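Gluconate kinase (Lactobacillus acidophilus, PDB 3LL3) probably phosphorylates a sugar or sugar acid such as gluconate at the expense of ATP, as an FGGY-family kinase, and binds ATP and D-xylulose. Local coordinates at residues S75-Q79 with I157-I162; V170-M175 with L235-Y241; G342-P346 with N379-A383. All coordinates share one frame. Residue numbers count along the deposited sequence, not the author numbering.

Contact 1 (S75-Q79 with I157-I162); sequences SWSSQ and IKEYII. With XUL (D-xylulose), chain E.
The end of strand 70-78 runs along the first turns of helix 157-166, the strand and helix directions roughly antiparallel (151°) and their axes 9.4 Å apart at the closest approach. Residues 75-78 are extended and Q79 leaves the strand as loop; 157-162 is regular α-helix, with I161 N and I162 N bonded to the O atoms of I157 and K158, each at 3.0 Å. From S75, which bonds through OG to A434 O, the strand reaches W76, the main contributor. With chi1 m and chi2 near 90°, its CB is directed toward the helix and its indole reaches I161 and I162: W76 CH2 lies 3.7 Å from I161 CG2, and I162 CD1 sits over one ring face, 4.2 Å from W76 CD1. W76 CB meets CD of K158 at 3.7 Å, so the lysine methylenes complete the apolar patch while NZ goes on to L235 O and a salt bridge with D172. S77 points away. S78 turns back to the helix and marks the nearest backbone approach, 6.2 Å from its CA to that of K158; its OG (chi1 t) donates to Q79 O at 3.0 Å and packs 3.6 Å from both I157 CG2 and K158 CB. Q79, with chi1 p, lays CG 3.8 Å from I157 CG2, while its CA is 3.5 Å from xylulose O5. This is helix-on-sheet packing in the actin-like N-terminal domain, at a strand end that opens into the sugar pocket. Strands 4-11 and 232-238 flank strand 70-78 in the sheet, and V56 and I52 of helix 49-65 touch W76 and I157 respectively.

Contact 2 (V170-M175 with L235-Y241); sequences VTDTTM and LGASDGY. With XUL (D-xylulose), chain E.
Strands 170-172 and 235-238 cross at -49°, 6.8 Å apart at the axes, and each runs straight into a helix; the closest CA pairs are T174-A237 (5.8 Å) and M175-S238 (5.5 Å). Hydrogen bonds centre on T174 OG1 (chi1 p), which accepts from S238 N at 2.8 Å and donates to D172 OD1 at 2.5 Å. Both helices have side-chain N-caps: D172 OD1 (chi1 p) receives weak bonds from T174 N at 2.8 Å and M175 N at 3.3 Å, and S238 OG (chi1 p) accepts a well-aligned bond from Y241 N at 3.2 Å. A water joins T174 O (3.0 Å) to S238 OG (2.8 Å). D172 also forms a salt bridge with K158. Apolar packing pairs V170 CG1 with L235 CD2 at 3.7 Å, and selenomethionine M175 brings CE to 3.7 Å from S238 CA. In a CH-pi contact, T174 CG2 stands 4.2 Å from the Y241 ring centroid, over its face. G236, at phi/psi 84/-164, has a backbone that calls for glycine. D239, next after the S238 cap, accepts from xylulose O5 through OD2 at 2.8 Å, a position consistent with the catalytic-base aspartate of FGGY sugar kinases.

Contact 3 (G342-P346 with N379-A383); sequences GERAP and NLYDA. With DXP (1-deoxy-D-xylulose-5-phosphate), chain D; XUL (D-xylulose), chain E.
A cis peptide bond before P346 bends the sugar-site loop 342-346 against helix 365-388. The loop has no regular structure; 379-383 is helical, with A383 N bonded to N379 O at 3.0 Å. P346 is the chief contributor, its CA 4.6 Å from that of A383. Its ring wedges among three helix side chains: CB is 4.0 Å from A383 CB, CG 3.3 Å from D382 OD2, and CD packs against the end of N379. A345 CB adds a looser apolar contact, 4.2 Å from A383 CB. D382 OD2 also forms a salt bridge with R482. Earlier in the loop G342 takes positive phi, which favours glycine. E343 (chi1 t, chi2 p) has its CB toward the helix; OE1 accepts from R344 N at 2.6 Å and from N297 N, and OE2 from N298 ND2. R344 faces the ligands instead: chi1 m, chi2 t and chi3 m bring NH1 to xylulose O3, to which it donates at 2.7 Å, with NE bonded to N297. The phosphate of 1-deoxy-D-xylulose-5-phosphate comes near too, its O3P 3.3 Å from E343 C. Such a loop, packed on a helix of the C-terminal domain and bordering the ligands, supplies part of that domain's side of the FGGY sugar site, through R344.

From the N terminus, strand 70-78 first meets helix 157-166, and contact 1 closes a 77-residue loop, nearly half of it helix. After a short turn the chain enters strand 170-172, opening contact 2, which closes after 59 intervening residues on strand 232-238, the sheet neighbour of strand 70-78. The two contacts are in series but touch: E159 OE2 bonds T171 OG1 and K158 NZ bonds L235 O, both at 2.8 Å, joining them within the N-terminal domain. Contact 3 closes a shorter, 32-residue loop in the C-terminal domain, about 24 Å from contact 2 and 28 Å from contact 1, between centres. None nest or cross; xylulose, touched by all three, bridges the two domains across the cleft.

Contact 1 (S75-Q79 with I157-I162)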
loop_
_atom_site.group_PDB
_atom_site.type_symbol
_atom_site.label_atom_id
_atom_site.label_comp_id
_atom_site.label_asym_id
_atom_site.label_seq_id
_atom_site.Cartn_x
_atom_site.Cartn_y
_atom_site.Cartn_z
ATOM N N SER A 75 -0.168 3.553 -46.918
ATOM C CA SER A 75 -0.137 2.342 -46.115
ATOM C C SER A 75 -0.729 2.594 -44.725
ATOM O O SER A 75 -0.806 3.742 -44.262
ATOM C CB SER A 75 1.300 1.826 -46.014
ATOM O OG SER A 75 1.338 0.532 -45.433
ATOM N N TRP A 76 -1.118 1.514 -44.049
ATOM C CA TRP A 76 -1.993 1.630 -42.886
ATOM C C TRP A 76 -1.485 0.893 -41.661
ATOM O O TRP A 76 -1.073 -0.264 -41.748
ATOM C CB TRP A 76 -3.410 1.154 -43.251
ATOM C CG TRP A 76 -3.960 1.897 -44.409
ATOM C CD1 TRP A 76 -3.802 1.592 -45.732
ATOM C CD2 TRP A 76 -4.741 3.095 -44.363
ATOM N NE1 TRP A 76 -4.441 2.531 -46.514
ATOM C CE2 TRP A 76 -5.032 3.458 -45.694
ATOM C CE3 TRP A 76 -5.236 3.891 -43.322
ATOM C CZ2 TRP A 76 -5.784 4.585 -46.009
ATOM C CZ3 TRP A 76 -5.981 5.010 -43.638
ATOM C CH2 TRP A 76 -6.242 5.350 -44.974
ATOM N N SER A 77 -1.486 1.599 -40.531
ATOM C CA SER A 77 -1.312 1.015 -39.213
ATOM C C SER A 77 -2.614 1.316 -38.467
ATOM O O SER A 77 -3.195 2.392 -38.642
ATOM C CB SER A 77 -0.125 1.651 -38.498
ATOM O OG SER A 77 -0.049 1.200 -37.160
ATOM N N SER A 78 -3.110 0.365 -37.686
ATOM C CA SER A 78 -4.441 0.526 -37.105
ATOM C C SER A 78 -4.573 -0.079 -35.706
ATOM O O SER A 78 -3.975 -1.116 -35.420
ATOM C CB SER A 78 -5.485 -0.098 -38.044
ATOM O OG SER A 78 -6.775 -0.090 -37.459
ATOM N N GLN A 79 -5.366 0.574 -34.857
ATOM C CA GLN A 79 -5.808 -0.006 -33.602
ATOM C C GLN A 79 -6.348 -1.411 -33.866
ATOM O O GLN A 79 -6.781 -1.714 -34.972
ATOM C CB GLN A 79 -6.933 0.839 -33.009
ATOM C CG GLN A 79 -8.179 0.832 -33.872
ATOM C CD GLN A 79 -9.225 1.839 -33.424
ATOM O OE1 GLN A 79 -9.223 2.997 -33.850
ATOM N NE2 GLN A 79 -10.153 1.385 -32.596
ATOM N N ILE A 157 -12.158 -1.342 -38.141
ATOM C CA ILE A 157 -12.046 -0.000 -38.708
ATOM C C ILE A 157 -11.061 0.079 -39.880
ATOM O O ILE A 157 -11.269 0.858 -40.816
ATOM C CB ILE A 157 -11.631 1.030 -37.635
ATOM C CG1 ILE A 157 -11.668 2.441 -38.222
ATOM C CG2 ILE A 157 -10.228 0.712 -37.106
ATOM C CD1 ILE A 157 -13.075 2.952 -38.488
ATOM N N LYS A 158 -9.969 -0.679 -39.842
ATOM C CA LYS A 158 -9.075 -0.623 -40.991
ATOM C C LYS A 158 -9.779 -1.152 -42.256
ATOM O O LYS A 158 -9.679 -0.540 -43.316
ATOM C CB LYS A 158 -7.720 -1.305 -40.758
ATOM C CG LYS A 158 -6.828 -1.302 -42.022
ATOM C CD LYS A 158 -5.331 -1.567 -41.707
ATOM C CE LYS A 158 -5.051 -3.051 -41.428
ATOM N NZ LYS A 158 -5.001 -3.856 -42.699
ATOM N N GLU A 159 -10.488 -2.275 -42.134
ATOM C CA GLU A 159 -11.267 -2.840 -43.242
ATOM C C GLU A 159 -12.316 -1.840 -43.740
ATOM O O GLU A 159 -12.496 -1.658 -44.938
ATOM C CB GLU A 159 -11.969 -4.133 -42.818
ATOM C CG GLU A 159 -11.035 -5.297 -42.539
ATOM C CD GLU A 159 -10.257 -5.075 -41.267
ATOM O OE1 GLU A 159 -10.915 -4.783 -40.238
ATOM O OE2 GLU A 159 -8.998 -5.155 -41.306
ATOM N N TYR A 160 -13.000 -1.200 -42.803
ATOM C CA TYR A 160 -14.000 -0.206 -43.134
ATOM C C TYR A 160 -13.430 0.886 -44.024
ATOM O O TYR A 160 -13.985 1.174 -45.095
ATOM C CB TYR A 160 -14.581 0.433 -41.871
ATOM C CG TYR A 160 -15.592 1.514 -42.219
ATOM C CD1 TYR A 160 -16.817 1.187 -42.769
ATOM C CD2 TYR A 160 -15.304 2.860 -42.020
ATOM C CE1 TYR A 160 -17.736 2.165 -43.109
ATOM C CE2 TYR A 160 -16.221 3.849 -42.351
ATOM C CZ TYR A 160 -17.434 3.495 -42.894
ATOM O OH TYR A 160 -18.347 4.481 -43.221
ATOM N N ILE A 161 -12.328 1.501 -43.560
ATOM C CA ILE A 161 -11.668 2.565 -44.301
ATOM C C ILE A 161 -11.297 2.095 -45.692
ATOM O O ILE A 161 -11.645 2.735 -46.687
ATOM C CB ILE A 161 -10.406 3.090 -43.572
ATOM C CG1 ILE A 161 -10.803 3.751 -42.252
ATOM C CG2 ILE A 161 -9.655 4.072 -44.448
ATOM C CD1 ILE A 161 -9.659 3.892 -41.244
ATOM N N ILE A 162 -10.594 0.977 -45.776
ATOM C CA ILE A 162 -10.170 0.500 -47.077
ATOM C C ILE A 162 -11.378 0.171 -47.967
ATOM O O ILE A 162 -11.321 0.317 -49.185
ATOM C CB ILE A 162 -9.217 -0.682 -46.935
ATOM C CG1 ILE A 162 -7.908 -0.169 -46.309
ATOM C CG2 ILE A 162 -8.958 -1.346 -48.291
ATOM C CD1 ILE A 162 -6.929 -1.237 -45.935
HETATM C C1 XUL E . -2.315 -4.809 -28.877
HETATM C C2 XUL E . -3.563 -4.919 -27.984
HETATM C C3 XUL E . -4.392 -3.651 -27.638
HETATM C C4 XUL E . -4.095 -2.402 -28.491
HETATM C C5 XUL E . -4.610 -2.502 -29.940
HETATM O O1 XUL E . -1.165 -5.136 -28.135
HETATM O O2 XUL E . -3.861 -5.992 -27.516
HETATM O O3 XUL E . -4.145 -3.285 -26.303
HETATM O O4 XUL E . -4.718 -1.305 -27.863
HETATM O O5 XUL E . -4.810 -1.227 -30.500
#

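Contact 2 (V170-M175 with L235-Y241)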
loop_
_atom_site.group_PDB
_atom_site.type_symbol
_atom_site.label_atom_id
_atom_site.label_comp_id
_atom_site.label_asym_id
_atom_site.label_seq_id
_atom_site.Cartn_x
_atom_site.Cartn_y
_atom_site.Cartn_z
ATOM N N VAL A 170 -11.004 -6.496 -47.266
ATOM C CA VAL A 170 -9.851 -7.343 -47.028
ATOM C C VAL A 170 -9.203 -6.980 -45.693
ATOM O O VAL A 170 -9.104 -5.799 -45.350
ATOM C CB VAL A 170 -8.811 -7.156 -48.130
ATOM C CG1 VAL A 170 -7.621 -8.070 -47.895
ATOM C CG2 VAL A 170 -9.441 -7.424 -49.510
ATOM N N THR A 171 -8.793 -7.990 -44.940
ATOM C CA THR A 171 -8.005 -7.761 -43.723
ATOM C C THR A 171 -6.629 -8.425 -43.863
ATOM O O THR A 171 -6.461 -9.345 -44.672
ATOM C CB THR A 171 -8.744 -8.264 -42.457
ATOM O OG1 THR A 171 -8.077 -7.782 -41.285
ATOM C CG2 THR A 171 -8.813 -9.794 -42.419
ATOM N N ASP A 172 -5.631 -7.964 -43.114
ATOM C CA ASP A 172 -4.339 -8.627 -43.178
ATOM C C ASP A 172 -4.263 -9.624 -42.034
ATOM O O ASP A 172 -5.026 -9.541 -41.077
ATOM C CB ASP A 172 -3.177 -7.632 -43.064
ATOM C CG ASP A 172 -3.073 -7.030 -41.670
ATOM O OD1 ASP A 172 -2.167 -7.422 -40.900
ATOM O OD2 ASP A 172 -3.916 -6.166 -41.343
ATOM N N THR A 173 -3.338 -10.561 -42.146
ATOM C CA THR A 173 -3.127 -11.578 -41.134
ATOM C C THR A 173 -2.984 -10.994 -39.709
ATOM O O THR A 173 -3.544 -11.538 -38.782
ATOM C CB THR A 173 -1.868 -12.398 -41.451
ATOM O OG1 THR A 173 -1.960 -12.937 -42.781
ATOM C CG2 THR A 173 -1.699 -13.511 -40.455
ATOM N N THR A 174 -2.222 -9.907 -39.533
ATOM C CA THR A 174 -1.958 -9.408 -38.168
ATOM C C THR A 174 -3.224 -8.830 -37.550
ATOM O O THR A 174 -3.383 -8.804 -36.328
ATOM C CB THR A 174 -0.852 -8.307 -38.116
ATOM O OG1 THR A 174 -1.407 -7.061 -38.542
ATOM C CG2 THR A 174 0.332 -8.666 -38.990
HETATM N N MSE A 175 -4.131 -8.361 -38.399
HETATM C CA MSE A 175 -5.383 -7.797 -37.910
HETATM C C MSE A 175 -6.407 -8.915 -37.628
HETATM O O MSE A 175 -7.165 -8.837 -36.669
HETATM C CB MSE A 175 -5.935 -6.773 -38.903
HETATM C CG MSE A 175 -7.104 -5.985 -38.371
HETATM SE SE MSE A 175 -6.703 -4.836 -36.838
HETATM C CE MSE A 175 -5.396 -3.641 -37.699
ATOM N N LEU A 235 -2.292 -2.779 -48.004
ATOM C CA LEU A 235 -3.201 -3.299 -47.006
ATOM C C LEU A 235 -2.792 -2.901 -45.574
ATOM O O LEU A 235 -3.622 -2.474 -44.776
ATOM C CB LEU A 235 -3.322 -4.810 -47.140
ATOM C CG LEU A 235 -4.350 -5.436 -46.206
ATOM C CD1 LEU A 235 -5.731 -4.743 -46.334
ATOM C CD2 LEU A 235 -4.440 -6.955 -46.427
ATOM N N GLY A 236 -1.514 -3.024 -45.250
ATOM C CA GLY A 236 -1.057 -2.619 -43.926
ATOM C C GLY A 236 -1.245 -3.668 -42.847
ATOM O O GLY A 236 -1.461 -4.834 -43.155
ATOM N N ALA A 237 -1.163 -3.253 -41.578
ATOM C CA ALA A 237 -1.134 -4.182 -40.459
ATOM C C ALA A 237 -1.539 -3.512 -39.152
ATOM O O ALA A 237 -1.933 -2.350 -39.130
ATOM C CB ALA A 237 0.243 -4.802 -40.318
ATOM N N SER A 238 -1.446 -4.267 -38.067
ATOM C CA SER A 238 -1.865 -3.789 -36.751
ATOM C C SER A 238 -0.806 -2.864 -36.122
ATOM O O SER A 238 0.385 -2.965 -36.436
ATOM C CB SER A 238 -2.079 -4.988 -35.840
ATOM O OG SER A 238 -0.848 -5.646 -35.582
ATOM N N ASP A 239 -1.235 -1.994 -35.209
ATOM C CA ASP A 239 -0.306 -1.094 -34.529
ATOM C C ASP A 239 0.709 -1.886 -33.697
ATOM O O ASP A 239 1.883 -1.531 -33.623
ATOM C CB ASP A 239 -1.078 -0.100 -33.655
ATOM C CG ASP A 239 -2.038 -0.779 -32.678
ATOM O OD1 ASP A 239 -2.078 -2.028 -32.623
ATOM O OD2 ASP A 239 -2.770 -0.066 -31.954
ATOM N N GLY A 240 0.258 -2.981 -33.093
ATOM C CA GLY A 240 1.128 -3.844 -32.309
ATOM C C GLY A 240 2.280 -4.442 -33.098
ATOM O O GLY A 240 3.436 -4.395 -32.666
ATOM N N TYR A 241 1.968 -5.009 -34.257
ATOM C CA TYR A 241 2.980 -5.603 -35.116
ATOM C C TYR A 241 3.893 -4.543 -35.703
ATOM O O TYR A 241 5.112 -4.678 -35.665
ATOM C CB TYR A 241 2.316 -6.361 -36.259
ATOM C CG TYR A 241 3.311 -6.874 -37.271
ATOM C CD1 TYR A 241 4.144 -7.950 -36.978
ATOM C CD2 TYR A 241 3.432 -6.268 -38.507
ATOM C CE1 TYR A 241 5.058 -8.419 -37.915
ATOM C CE2 TYR A 241 4.342 -6.725 -39.441
ATOM C CZ TYR A 241 5.147 -7.801 -39.143
ATOM O OH TYR A 241 6.045 -8.228 -40.092
HETATM C C1 XUL E . -2.315 -4.809 -28.877
HETATM C C2 XUL E . -3.563 -4.919 -27.984
HETATM C C3 XUL E . -4.392 -3.651 -27.638
HETATM C C4 XUL E . -4.095 -2.402 -28.491
HETATM C C5 XUL E . -4.610 -2.502 -29.940
HETATM O O1 XUL E . -1.165 -5.136 -28.135
HETATM O O2 XUL E . -3.861 -5.992 -27.516
HETATM O O3 XUL E . -4.145 -3.285 -26.303
HETATM O O4 XUL E . -4.718 -1.305 -27.863
HETATM O O5 XUL E . -4.810 -1.227 -30.500
HETATM O O HOH W 1 -0.988 -8.309 -34.655
#

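Contact 3 (G342-P346 with N379-A383)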
loop_
_atom_site.group_PDB
_atom_site.type_symbol
_atom_site.label_atom_id
_atom_site.label_comp_id
_atom_site.label_asym_id
_atom_site.label_seq_id
_atom_site.Cartn_x
_atom_site.Cartn_y
_atom_site.Cartn_z
ATOM N N GLY A 342 -7.142 -1.511 -12.865
ATOM C CA GLY A 342 -7.180 -2.930 -13.173
ATOM C C GLY A 342 -5.974 -3.203 -14.058
ATOM O O GLY A 342 -5.195 -2.277 -14.344
ATOM N N GLU A 343 -5.785 -4.441 -14.501
ATOM C CA GLU A 343 -4.615 -4.723 -15.336
ATOM C C GLU A 343 -4.839 -5.849 -16.336
ATOM O O GLU A 343 -5.526 -6.837 -16.030
ATOM C CB GLU A 343 -3.394 -5.037 -14.449
ATOM C CG GLU A 343 -2.078 -5.172 -15.207
ATOM C CD GLU A 343 -1.826 -3.995 -16.132
ATOM O OE1 GLU A 343 -2.454 -3.924 -17.225
ATOM O OE2 GLU A 343 -0.994 -3.142 -15.768
ATOM N N ARG A 344 -4.271 -5.696 -17.531
ATOM C CA ARG A 344 -4.211 -6.792 -18.480
ATOM C C ARG A 344 -2.926 -7.575 -18.187
ATOM O O ARG A 344 -2.795 -8.107 -17.095
ATOM C CB ARG A 344 -4.373 -6.288 -19.928
ATOM C CG ARG A 344 -5.839 -5.918 -20.213
ATOM C CD ARG A 344 -6.073 -5.246 -21.569
ATOM N NE ARG A 344 -5.458 -3.926 -21.611
ATOM C CZ ARG A 344 -5.050 -3.325 -22.725
ATOM N NH1 ARG A 344 -5.198 -3.925 -23.897
ATOM N NH2 ARG A 344 -4.482 -2.123 -22.665
ATOM N N ALA A 345 -1.975 -7.662 -19.110
ATOM C CA ALA A 345 -0.728 -8.344 -18.761
ATOM C C ALA A 345 -0.044 -7.544 -17.662
ATOM O O ALA A 345 -0.108 -6.320 -17.690
ATOM C CB ALA A 345 0.196 -8.465 -19.962
ATOM N N PRO A 346 0.609 -8.229 -16.698
ATOM C CA PRO A 346 0.738 -9.691 -16.610
ATOM C C PRO A 346 -0.333 -10.426 -15.780
ATOM O O PRO A 346 -0.412 -11.650 -15.881
ATOM C CB PRO A 346 2.101 -9.854 -15.942
ATOM C CG PRO A 346 2.103 -8.741 -14.935
ATOM C CD PRO A 346 1.351 -7.574 -15.601
ATOM N N ASN A 379 6.332 -4.072 -13.028
ATOM C CA ASN A 379 5.130 -4.668 -13.610
ATOM C C ASN A 379 5.411 -5.053 -15.078
ATOM O O ASN A 379 5.079 -6.148 -15.520
ATOM C CB ASN A 379 3.982 -3.662 -13.504
ATOM C CG ASN A 379 2.661 -4.192 -14.047
ATOM O OD1 ASN A 379 1.954 -3.478 -14.763
ATOM N ND2 ASN A 379 2.315 -5.421 -13.696
ATOM N N LEU A 380 6.048 -4.138 -15.800
ATOM C CA LEU A 380 6.466 -4.378 -17.181
ATOM C C LEU A 380 7.478 -5.515 -17.275
ATOM O O LEU A 380 7.473 -6.284 -18.234
ATOM C CB LEU A 380 7.058 -3.100 -17.789
ATOM C CG LEU A 380 6.053 -1.988 -18.126
ATOM C CD1 LEU A 380 6.741 -0.614 -18.167
ATOM C CD2 LEU A 380 5.307 -2.265 -19.412
ATOM N N TYR A 381 8.364 -5.611 -16.289
ATOM C CA TYR A 381 9.363 -6.670 -16.301
ATOM C C TYR A 381 8.710 -7.997 -15.988
ATOM O O TYR A 381 9.148 -9.045 -16.459
ATOM C CB TYR A 381 10.466 -6.374 -15.295
ATOM C CG TYR A 381 11.514 -7.451 -15.190
ATOM C CD1 TYR A 381 12.352 -7.751 -16.265
ATOM C CD2 TYR A 381 11.680 -8.154 -14.017
ATOM C CE1 TYR A 381 13.324 -8.736 -16.155
ATOM C CE2 TYR A 381 12.642 -9.129 -13.894
ATOM C CZ TYR A 381 13.469 -9.419 -14.959
ATOM O OH TYR A 381 14.440 -10.391 -14.809
ATOM N N ASP A 382 7.661 -7.934 -15.175
ATOM C CA ASP A 382 6.835 -9.094 -14.837
ATOM C C ASP A 382 6.200 -9.641 -16.135
ATOM O O ASP A 382 6.243 -10.848 -16.417
ATOM C CB ASP A 382 5.765 -8.637 -13.828
ATOM C CG ASP A 382 4.929 -9.785 -13.257
ATOM O OD1 ASP A 382 5.142 -10.949 -13.639
ATOM O OD2 ASP A 382 4.062 -9.515 -12.395
ATOM N N ALA A 383 5.624 -8.748 -16.933
ATOM C CA ALA A 383 5.016 -9.153 -18.205
ATOM C C ALA A 383 6.087 -9.661 -19.170
ATOM O O ALA A 383 5.935 -10.715 -19.761
ATOM C CB ALA A 383 4.218 -8.016 -18.831
HETATM C C1 DXP D . -14.110 -1.719 -14.382
HETATM C C2 DXP D . -13.021 -0.610 -14.474
HETATM C C3 DXP D . -12.337 -0.421 -15.851
HETATM C C4 DXP D . -11.748 -1.782 -16.272
HETATM C C5 DXP D . -10.646 -1.971 -17.344
HETATM O O2 DXP D . -12.499 -0.218 -13.483
HETATM O O3 DXP D . -11.531 0.691 -15.863
HETATM O O4 DXP D . -11.513 -2.518 -15.114
HETATM O O5 DXP D . -9.569 -2.812 -17.025
HETATM P P DXP D . -8.875 -3.978 -17.983
HETATM O O2P DXP D . -9.741 -5.313 -17.908
HETATM O O1P DXP D . -8.556 -3.368 -19.431
HETATM O O3P DXP D . -7.669 -4.433 -17.405
HETATM C C1 XUL E . -2.315 -4.809 -28.877
HETATM C C2 XUL E . -3.563 -4.919 -27.984
HETATM C C3 XUL E . -4.392 -3.651 -27.638
HETATM C C4 XUL E . -4.095 -2.402 -28.491
HETATM C C5 XUL E . -4.610 -2.502 -29.940
HETATM O O1 XUL E . -1.165 -5.136 -28.135
HETATM O O2 XUL E . -3.861 -5.992 -27.516
HETATM O O3 XUL E . -4.145 -3.285 -26.303
HETATM O O4 XUL E . -4.718 -1.305 -27.863
HETATM O O5 XUL E . -4.810 -1.227 -30.500
#